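Local coordinates for cation efflux system protein CusF (Escherichia coli, PDB 3E6Z), which binds one copper ion per polypeptide as a periplasmic metallochaperone of the Cus efflux system, which mediates resistance to copper and silver, at residues I17-D29 and M39-M51. The protein carries 1 engineered substitution. Residues are numbered along the deposited sequence; the frame is centred on the assembly and turned at random. Where two conformers were deposited one is given.
Sequences IDLESKKITIHHD and MTMRFTITPQTKM. With CU (copper (II) ion), chain B; ACT (acetate ion), chain C.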
ATOM      1  N   ILE A  17       5.650 -10.520  -2.168  1.00 11.01           N
ATOM      2  CA  ILE A  17       6.008 -10.203  -0.787  1.00 11.68           C
ATOM      3  C   ILE A  17       7.422 -10.599  -0.592  1.00 12.02           C
ATOM      4  O   ILE A  17       7.776 -11.783  -0.699  1.00 13.23           O
ATOM      5  CB  ILE A  17       5.096 -10.903   0.253  1.00 12.43           C
ATOM      6  CG1 ILE A  17       3.634 -10.499   0.045  1.00 12.59           C
ATOM      7  CG2 ILE A  17       5.585 -10.556   1.674  1.00 13.06           C
ATOM      8  CD1 ILE A  17       2.676 -11.465   0.748  1.00 13.57           C
ATOM      9  N   ASP A  18       8.292  -9.644  -0.242  1.00 12.50           N
ATOM     10  CA  ASP A  18       9.697  -9.955  -0.030  1.00 13.66           C
ATOM     11  C   ASP A  18      10.047  -9.495   1.375  1.00 13.88           C
ATOM     12  O   ASP A  18      10.208  -8.297   1.643  1.00 12.91           O
ATOM     13  CB  ASP A  18      10.563  -9.263  -1.062  1.00 15.18           C
ATOM     14  CG  ASP A  18      12.086  -9.616  -0.921  1.00 16.07           C
ATOM     15  OD1 ASP A  18      12.529 -10.028   0.140  1.00 17.94           O
ATOM     16  OD2 ASP A  18      12.780  -9.412  -1.883  1.00 18.43           O
ATOM     17  N   LEU A  19      10.086 -10.418   2.297  1.00 15.02           N
ATOM     18  CA  LEU A  19      10.435 -10.127   3.706  1.00 16.05           C
ATOM     19  C   LEU A  19      11.923 -10.005   4.011  1.00 17.56           C
ATOM     20  O   LEU A  19      12.322  -9.819   5.201  1.00 18.66           O
ATOM     21  CB  LEU A  19       9.827 -11.160   4.634  1.00 15.85           C
ATOM     22  CG  LEU A  19       8.304 -11.208   4.585  1.00 15.41           C
ATOM     23  CD1 LEU A  19       7.753 -12.203   5.595  1.00 16.00           C
ATOM     24  CD2 LEU A  19       7.682  -9.795   4.721  1.00 14.83           C
ATOM     25  N   GLU A  20      12.773 -10.064   3.021  1.00 18.27           N
ATOM     26  CA  GLU A  20      14.177  -9.693   3.191  0.50 18.37           C
ATOM     27  C   GLU A  20      14.319  -8.188   2.980  1.00 18.45           C
ATOM     28  O   GLU A  20      14.981  -7.470   3.770  1.00 19.20           O
ATOM     29  CB  GLU A  20      15.081 -10.447   2.195  0.50 19.09           C
ATOM     30  CG  GLU A  20      15.743 -11.678   2.806  0.50 19.60           C
ATOM     31  CD  GLU A  20      16.212 -12.688   1.760  0.50 19.77           C
ATOM     32  OE1 GLU A  20      16.182 -12.389   0.522  0.50 20.60           O
ATOM     33  OE2 GLU A  20      16.594 -13.821   2.157  0.50 20.58           O
ATOM     34  N   SER A  21      13.737  -7.674   1.913  1.00 17.78           N
ATOM     35  CA  SER A  21      13.847  -6.264   1.574  1.00 16.93           C
ATOM     36  C   SER A  21      12.717  -5.459   2.181  1.00 15.52           C
ATOM     37  O   SER A  21      12.770  -4.230   2.110  1.00 15.95           O
ATOM     38  CB  SER A  21      13.841  -6.041   0.100  1.00 17.24           C
ATOM     39  OG  SER A  21      12.626  -6.520  -0.493  1.00 17.99           O
ATOM     40  N   LYS A  22      11.727  -6.179   2.771  1.00 13.89           N
ATOM     41  CA  LYS A  22      10.561  -5.547   3.453  1.00 12.92           C
ATOM     42  C   LYS A  22       9.719  -4.751   2.421  1.00 11.74           C
ATOM     43  O   LYS A  22       9.320  -3.622   2.656  1.00 12.24           O
ATOM     44  CB  LYS A  22      10.977  -4.651   4.628  1.00 14.19           C
ATOM     45  CG  LYS A  22      11.799  -5.405   5.721  1.00 15.76           C
ATOM     46  CD  LYS A  22      11.043  -6.529   6.427  1.00 17.47           C
ATOM     47  CE  LYS A  22      11.688  -7.189   7.627  1.00 17.84           C
ATOM     48  NZ  LYS A  22      12.949  -7.892   7.317  1.00 19.04           N
ATOM     49  N   LYS A  23       9.412  -5.426   1.270  1.00 11.23           N
ATOM     50  CA  LYS A  23       8.706  -4.793   0.172  1.00 11.15           C
ATOM     51  C   LYS A  23       7.494  -5.674  -0.215  1.00 10.38           C
ATOM     52  O   LYS A  23       7.664  -6.871  -0.463  1.00 12.21           O
ATOM     53  CB  LYS A  23       9.600  -4.588  -1.038  1.00 11.69           C
ATOM     54  CG  LYS A  23      10.806  -3.695  -0.820  1.00 11.75           C
ATOM     55  CD  LYS A  23      10.485  -2.227  -0.635  1.00 11.67           C
ATOM     56  CE  LYS A  23      11.746  -1.479  -0.299  1.00 11.61           C
ATOM     57  NZ  LYS A  23      11.544   0.028  -0.337  1.00 11.94           N
ATOM     58  N   ILE A  24       6.356  -5.063  -0.299  1.00  9.70           N
ATOM     59  CA  ILE A  24       5.145  -5.727  -0.807  1.00  9.50           C
ATOM     60  C   ILE A  24       4.835  -5.019  -2.116  1.00  9.79           C
ATOM     61  O   ILE A  24       4.588  -3.802  -2.159  1.00 11.33           O
ATOM     62  CB  ILE A  24       3.983  -5.568   0.153  1.00  9.98           C
ATOM     63  CG1 ILE A  24       4.338  -6.137   1.546  1.00 10.35           C
ATOM     64  CG2 ILE A  24       2.721  -6.389  -0.424  1.00 10.25           C
ATOM     65  CD1 ILE A  24       3.302  -5.979   2.502  1.00 10.86           C
ATOM     66  N   THR A  25       4.817  -5.797  -3.248  1.00 10.23           N
ATOM     67  CA  THR A  25       4.455  -5.273  -4.533  1.00 10.77           C
ATOM     68  C   THR A  25       2.915  -5.478  -4.709  1.00 10.68           C
ATOM     69  O   THR A  25       2.448  -6.637  -4.590  1.00 11.63           O
ATOM     70  CB  THR A  25       5.243  -5.982  -5.641  1.00 11.80           C
ATOM     71  OG1 THR A  25       6.630  -5.751  -5.395  1.00 13.29           O
ATOM     72  CG2 THR A  25       4.926  -5.499  -7.003  1.00 12.92           C
ATOM     73  N   ILE A  26       2.202  -4.387  -4.906  1.00  9.95           N
ATOM     74  CA  ILE A  26       0.734  -4.389  -4.967  1.00  9.99           C
ATOM     75  C   ILE A  26       0.289  -3.758  -6.228  1.00 10.10           C
ATOM     76  O   ILE A  26       0.751  -2.649  -6.606  1.00 10.52           O
ATOM     77  CB  ILE A  26       0.098  -3.627  -3.752  1.00  9.73           C
ATOM     78  CG1 ILE A  26       0.605  -4.238  -2.460  1.00  9.52           C
ATOM     79  CG2 ILE A  26      -1.474  -3.622  -3.859  1.00 10.45           C
ATOM     80  CD1 ILE A  26       0.098  -3.462  -1.163  1.00 10.26           C
ATOM     81  N   HIS A  27      -0.697  -4.438  -6.928  1.00 10.33           N
ATOM     82  CA  HIS A  27      -1.329  -3.785  -8.057  1.00 10.23           C
ATOM     83  C   HIS A  27      -2.634  -3.167  -7.520  1.00 10.82           C
ATOM     84  O   HIS A  27      -3.599  -3.852  -7.127  1.00 11.15           O
ATOM     85  CB  HIS A  27      -1.619  -4.827  -9.155  1.00 10.72           C
ATOM     86  CG  HIS A  27      -2.168  -4.167 -10.377  1.00 10.66           C
ATOM     87  ND1 HIS A  27      -1.395  -3.304 -11.092  1.00 11.80           N
ATOM     88  CD2 HIS A  27      -3.418  -4.210 -10.953  1.00 10.94           C
ATOM     89  CE1 HIS A  27      -2.149  -2.840 -12.086  1.00 11.89           C
ATOM     90  NE2 HIS A  27      -3.371  -3.357 -12.018  1.00 11.62           N
ATOM     91  N   HIS A  28      -2.580  -1.819  -7.315  1.00 10.96           N
ATOM     92  CA  HIS A  28      -3.674  -1.120  -6.662  1.00 10.51           C
ATOM     93  C   HIS A  28      -4.783  -0.686  -7.661  1.00 11.09           C
ATOM     94  O   HIS A  28      -4.484  -0.434  -8.838  1.00 11.85           O
ATOM     95  CB  HIS A  28      -3.155   0.063  -5.795  1.00 10.58           C
ATOM     96  CG  HIS A  28      -2.608   1.248  -6.571  1.00 10.83           C
ATOM     97  ND1 HIS A  28      -3.375   2.066  -7.343  1.00 11.69           N
ATOM     98  CD2 HIS A  28      -1.376   1.847  -6.567  1.00 11.38           C
ATOM     99  CE1 HIS A  28      -2.642   3.108  -7.800  1.00 11.60           C
ATOM    100  NE2 HIS A  28      -1.389   3.011  -7.342  1.00 11.86           N
ATOM    101  N   ASP A  29      -5.986  -0.716  -7.128  1.00 11.39           N
ATOM    102  CA  ASP A  29      -7.179  -0.184  -7.826  1.00 11.41           C
ATOM    103  C   ASP A  29      -7.025   1.303  -7.955  1.00 11.83           C
ATOM    104  O   ASP A  29      -6.163   1.924  -7.292  1.00 11.91           O
ATOM    105  CB  ASP A  29      -8.404  -0.563  -7.027  1.00 11.82           C
ATOM    106  CG  ASP A  29      -8.479  -2.069  -6.842  1.00 12.01           C
ATOM    107  OD1 ASP A  29      -8.281  -2.821  -7.908  1.00 12.99           O
ATOM    108  OD2 ASP A  29      -8.828  -2.499  -5.767  1.00 13.16           O
ATOM    109  N   MET A  39      -2.289   0.829 -10.767  1.00 12.70           N
ATOM    110  CA  MET A  39      -0.844   0.838 -10.915  0.70 12.03           C
ATOM    111  C   MET A  39      -0.215  -0.300 -10.096  1.00 12.28           C
ATOM    112  O   MET A  39      -0.689  -0.541  -9.001  1.00 12.55           O
ATOM    113  CB  MET A  39      -0.168   2.133 -10.335  0.70 11.98           C
ATOM    114  CG  MET A  39      -0.640   3.427 -10.904  0.70 12.19           C
ATOM    115  SD  MET A  39      -0.043   4.845  -9.988  0.70 12.80           S
ATOM    116  CE  MET A  39       1.616   4.883 -10.567  0.70 14.14           C
ATOM    117  N   THR A  40       0.903  -0.888 -10.574  1.00 11.96           N
ATOM    118  CA  THR A  40       1.692  -1.789  -9.719  1.00 11.92           C
ATOM    119  C   THR A  40       2.775  -0.938  -9.081  1.00 11.73           C
ATOM    120  O   THR A  40       3.583  -0.264  -9.770  1.00 12.93           O
ATOM    121  CB  THR A  40       2.352  -2.933 -10.559  1.00 12.16           C
ATOM    122  OG1 THR A  40       1.314  -3.729 -11.159  1.00 12.84           O
ATOM    123  CG2 THR A  40       3.306  -3.760  -9.748  1.00 13.08           C
ATOM    124  N   MET A  41       2.849  -0.985  -7.742  1.00 10.97           N
ATOM    125  CA  MET A  41       3.787  -0.175  -6.976  0.70 10.63           C
ATOM    126  C   MET A  41       4.393  -1.035  -5.873  1.00 10.45           C
ATOM    127  O   MET A  41       3.777  -2.013  -5.416  1.00 10.64           O
ATOM    128  CB  MET A  41       3.154   1.106  -6.350  0.70 10.64           C
ATOM    129  CG  MET A  41       2.399   1.953  -7.342  0.70 10.77           C
ATOM    130  SD  MET A  41       1.845   3.494  -6.659  0.70 12.19           S
ATOM    131  CE  MET A  41       3.280   4.550  -6.826  0.70 12.28           C
ATOM    132  N   ARG A  42       5.589  -0.601  -5.398  1.00 10.73           N
ATOM    133  CA  ARG A  42       6.252  -1.227  -4.272  1.00 10.87           C
ATOM    134  C   ARG A  42       5.951  -0.470  -2.991  1.00 10.10           C
ATOM    135  O   ARG A  42       6.154   0.800  -2.929  1.00 10.53           O
ATOM    136  CB  ARG A  42       7.780  -1.232  -4.454  1.00 11.82           C
ATOM    137  CG  ARG A  42       8.221  -2.122  -5.586  1.00 13.08           C
ATOM    138  CD  ARG A  42       9.640  -1.781  -6.089  1.00 14.36           C
ATOM    139  NE  ARG A  42      10.740  -1.914  -5.125  1.00 15.14           N
ATOM    140  CZ  ARG A  42      11.351  -3.048  -4.796  1.00 15.85           C
ATOM    141  NH1 ARG A  42      12.341  -3.042  -3.918  1.00 16.56           N
ATOM    142  NH2 ARG A  42      10.966  -4.235  -5.260  1.00 16.52           N
ATOM    143  N   PHE A  43       5.518  -1.154  -1.975  1.00  8.90           N
ATOM    144  CA  PHE A  43       5.171  -0.576  -0.647  1.00  9.42           C
ATOM    145  C   PHE A  43       6.078  -1.189   0.377  1.00  9.14           C
ATOM    146  O   PHE A  43       6.468  -2.353   0.352  1.00 12.19           O
ATOM    147  CB  PHE A  43       3.687  -0.863  -0.325  1.00  9.47           C
ATOM    148  CG  PHE A  43       2.751  -0.186  -1.279  1.00  9.47           C
ATOM    149  CD1 PHE A  43       2.349   1.158  -1.019  1.00  8.88           C
ATOM    150  CD2 PHE A  43       2.337  -0.803  -2.514  1.00  9.60           C
ATOM    151  CE1 PHE A  43       1.666   1.884  -1.925  1.00  9.65           C
ATOM    152  CE2 PHE A  43       1.558  -0.081  -3.381  1.00  9.55           C
ATOM    153  CZ  PHE A  43       1.196   1.246  -3.141  1.00 10.04           C
ATOM    154  N   THR A  44       6.491  -0.310   1.327  1.00  9.26           N
ATOM    155  CA  THR A  44       7.516  -0.671   2.299  1.00  9.30           C
ATOM    156  C   THR A  44       6.929  -1.011   3.649  1.00  9.38           C
ATOM    157  O   THR A  44       6.135  -0.248   4.196  1.00  9.61           O
ATOM    158  CB  THR A  44       8.526   0.491   2.429  1.00  9.70           C
ATOM    159  OG1 THR A  44       9.138   0.734   1.177  1.00 10.67           O
ATOM    160  CG2 THR A  44       9.620   0.190   3.459  1.00 10.55           C
ATOM    161  N   ILE A  45       7.337  -2.160   4.209  1.00  9.80           N
ATOM    162  CA  ILE A  45       6.969  -2.559   5.548  1.00  9.93           C
ATOM    163  C   ILE A  45       8.025  -1.950   6.472  1.00 10.17           C
ATOM    164  O   ILE A  45       9.228  -2.157   6.321  1.00 11.12           O
ATOM    165  CB  ILE A  45       7.034  -4.094   5.711  1.00 10.03           C
ATOM    166  CG1 ILE A  45       6.181  -4.810   4.666  1.00 10.03           C
ATOM    167  CG2 ILE A  45       6.667  -4.478   7.145  1.00 11.61           C
ATOM    168  CD1 ILE A  45       6.503  -6.299   4.611  1.00 10.87           C
ATOM    169  N   THR A  46       7.558  -1.157   7.431  1.00 10.37           N
ATOM    170  CA  THR A  46       8.442  -0.606   8.483  1.00 10.89           C
ATOM    171  C   THR A  46       8.060  -1.260   9.806  1.00 12.01           C
ATOM    172  O   THR A  46       7.017  -1.907   9.952  1.00 11.95           O
ATOM    173  CB  THR A  46       8.243   0.942   8.583  1.00 10.70           C
ATOM    174  OG1 THR A  46       7.007   1.119   9.231  1.00 11.07           O
ATOM    175  CG2 THR A  46       8.326   1.635   7.227  1.00 11.50           C
ATOM    176  N   PRO A  47       8.848  -1.014  10.864  1.00 13.07           N
ATOM    177  CA  PRO A  47       8.469  -1.542  12.188  1.00 13.62           C
ATOM    178  C   PRO A  47       7.142  -0.947  12.693  1.00 13.75           C
ATOM    179  O   PRO A  47       6.518  -1.551  13.595  1.00 15.50           O
ATOM    180  CB  PRO A  47       9.665  -1.220  13.067  1.00 14.54           C
ATOM    181  CG  PRO A  47      10.722  -1.083  12.211  1.00 14.57           C
ATOM    182  CD  PRO A  47      10.205  -0.472  10.909  1.00 13.82           C
ATOM    183  N   GLN A  48       6.702   0.212  12.142  1.00 12.36           N
ATOM    184  CA  GLN A  48       5.432   0.791  12.552  0.60 12.45           C
ATOM    185  C   GLN A  48       4.256   0.308  11.741  1.00 12.34           C
ATOM    186  O   GLN A  48       3.123   0.577  12.116  1.00 13.77           O
ATOM    187  CB  GLN A  48       5.500   2.319  12.452  0.60 13.01           C
ATOM    188  CG  GLN A  48       6.462   2.935  13.433  0.60 13.67           C
ATOM    189  CD  GLN A  48       7.977   2.748  12.996  0.60 15.10           C
ATOM    190  OE1 GLN A  48       8.351   2.634  11.833  0.60 16.21           O
ATOM    191  NE2 GLN A  48       8.833   2.835  13.988  0.60 16.17           N
ATOM    192  N   THR A  49       4.453  -0.460  10.648  1.00 11.16           N
ATOM    193  CA  THR A  49       3.349  -0.974   9.883  1.00 11.21           C
ATOM    194  C   THR A  49       2.560  -1.975  10.756  1.00 11.88           C
ATOM    195  O   THR A  49       3.181  -2.910  11.353  1.00 13.25           O
ATOM    196  CB  THR A  49       3.859  -1.774   8.639  1.00 10.37           C
ATOM    197  OG1 THR A  49       4.701  -0.903   7.832  1.00 10.17           O
ATOM    198  CG2 THR A  49       2.715  -2.335   7.784  1.00 10.69           C
ATOM    199  N   LYS A  50       1.232  -1.850  10.773  1.00 10.91           N
ATOM    200  CA  LYS A  50       0.368  -2.884  11.342  1.00 12.52           C
ATOM    201  C   LYS A  50       0.004  -3.894  10.269  1.00 12.33           C
ATOM    202  O   LYS A  50      -0.826  -3.679   9.465  1.00 12.48           O
ATOM    203  CB  LYS A  50      -0.873  -2.245  11.988  1.00 19.36           C
ATOM    204  CG  LYS A  50      -0.456  -1.323  13.117  1.00 19.72           C
ATOM    205  CD  LYS A  50       0.235  -2.064  14.289  1.00 20.63           C
ATOM    206  CE  LYS A  50       0.371  -1.246  15.626  1.00 20.89           C
ATOM    207  NZ  LYS A  50       1.663  -0.491  15.782  1.00 21.90           N
ATOM    208  N   MET A  51       0.803  -4.960  10.277  1.00 13.00           N
ATOM    209  CA  MET A  51       0.641  -6.031   9.361  1.00 13.68           C
ATOM    210  C   MET A  51      -0.499  -6.974   9.756  1.00 13.38           C
ATOM    211  O   MET A  51      -0.814  -7.134  10.926  1.00 14.90           O
ATOM    212  CB  MET A  51       1.930  -6.874   9.368  1.00 14.64           C
ATOM    213  CG  MET A  51       3.063  -6.187   8.632  1.00 14.65           C
ATOM    214  SD  MET A  51       2.807  -5.977   6.832  1.00 14.71           S
ATOM    215  CE  MET A  51       3.038  -7.636   6.326  1.00 15.18           C
TER
HETATM  216 CU    CU B   1      -0.007   4.367  -7.753  0.70 12.53          CU
HETATM  217  C   ACT C  89      10.279   1.448  -3.665  1.00 12.98           C
HETATM  218  O   ACT C  89      10.176   1.200  -2.485  1.00 13.26           O
HETATM  219  OXT ACT C  89      11.173   0.863  -4.383  1.00 14.48           O
HETATM  220  CH3 ACT C  89       9.347   2.407  -4.260  1.00 14.07           C
HETATM  221  O   HOH W   1      12.676  -5.995  -3.415  1.00 32.07           O
HETATM  222  O   HOH W   2       8.728  -5.071  -7.043  1.00 19.92           O
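The copper site of this OB-fold barrel is built on an antiparallel beta hairpin, where His28, Met39 and Met41 meet on the face of strands 23-28 and 39-44 that also carries Ile24, Ile26 and Phe43. His28 NE2 lies 2.0 Å from the copper, and the two thioether sulfurs, Met39 SD and Met41 SD, each bind it at 2.3 Å. With His28 CG between the backbone N and the carbonyl carbon (chi1 70°), the imidazole leans toward strand 39-44; Met39 O then lies over one ring face and Met41 SD at the ring edge. The other ring nitrogen, His28 ND1, donates to Asp29 O at 2.8 Å, close to the ring plane, which helps fix the ring's rotation. His28 and Met39 form a hydrogen-bonded pair. Further along the same face, Ile26 CD1 packs 3.7 Å from Phe43 CD2, and Phe62 and Phe64 meet the Phe43 ring edge-to-face. The other face is polar: His27 ND1 hydrogen-bonds Thr40 OG1 at 2.7 Å, and Lys23 CG lies over the Arg42 guanidinium. An acetate, probably from the crystallisation liquor, bridges these two basic side chains, taking Lys23 NZ on its O at 2.8 Å and Arg42 NE on its OXT at 2.9 Å.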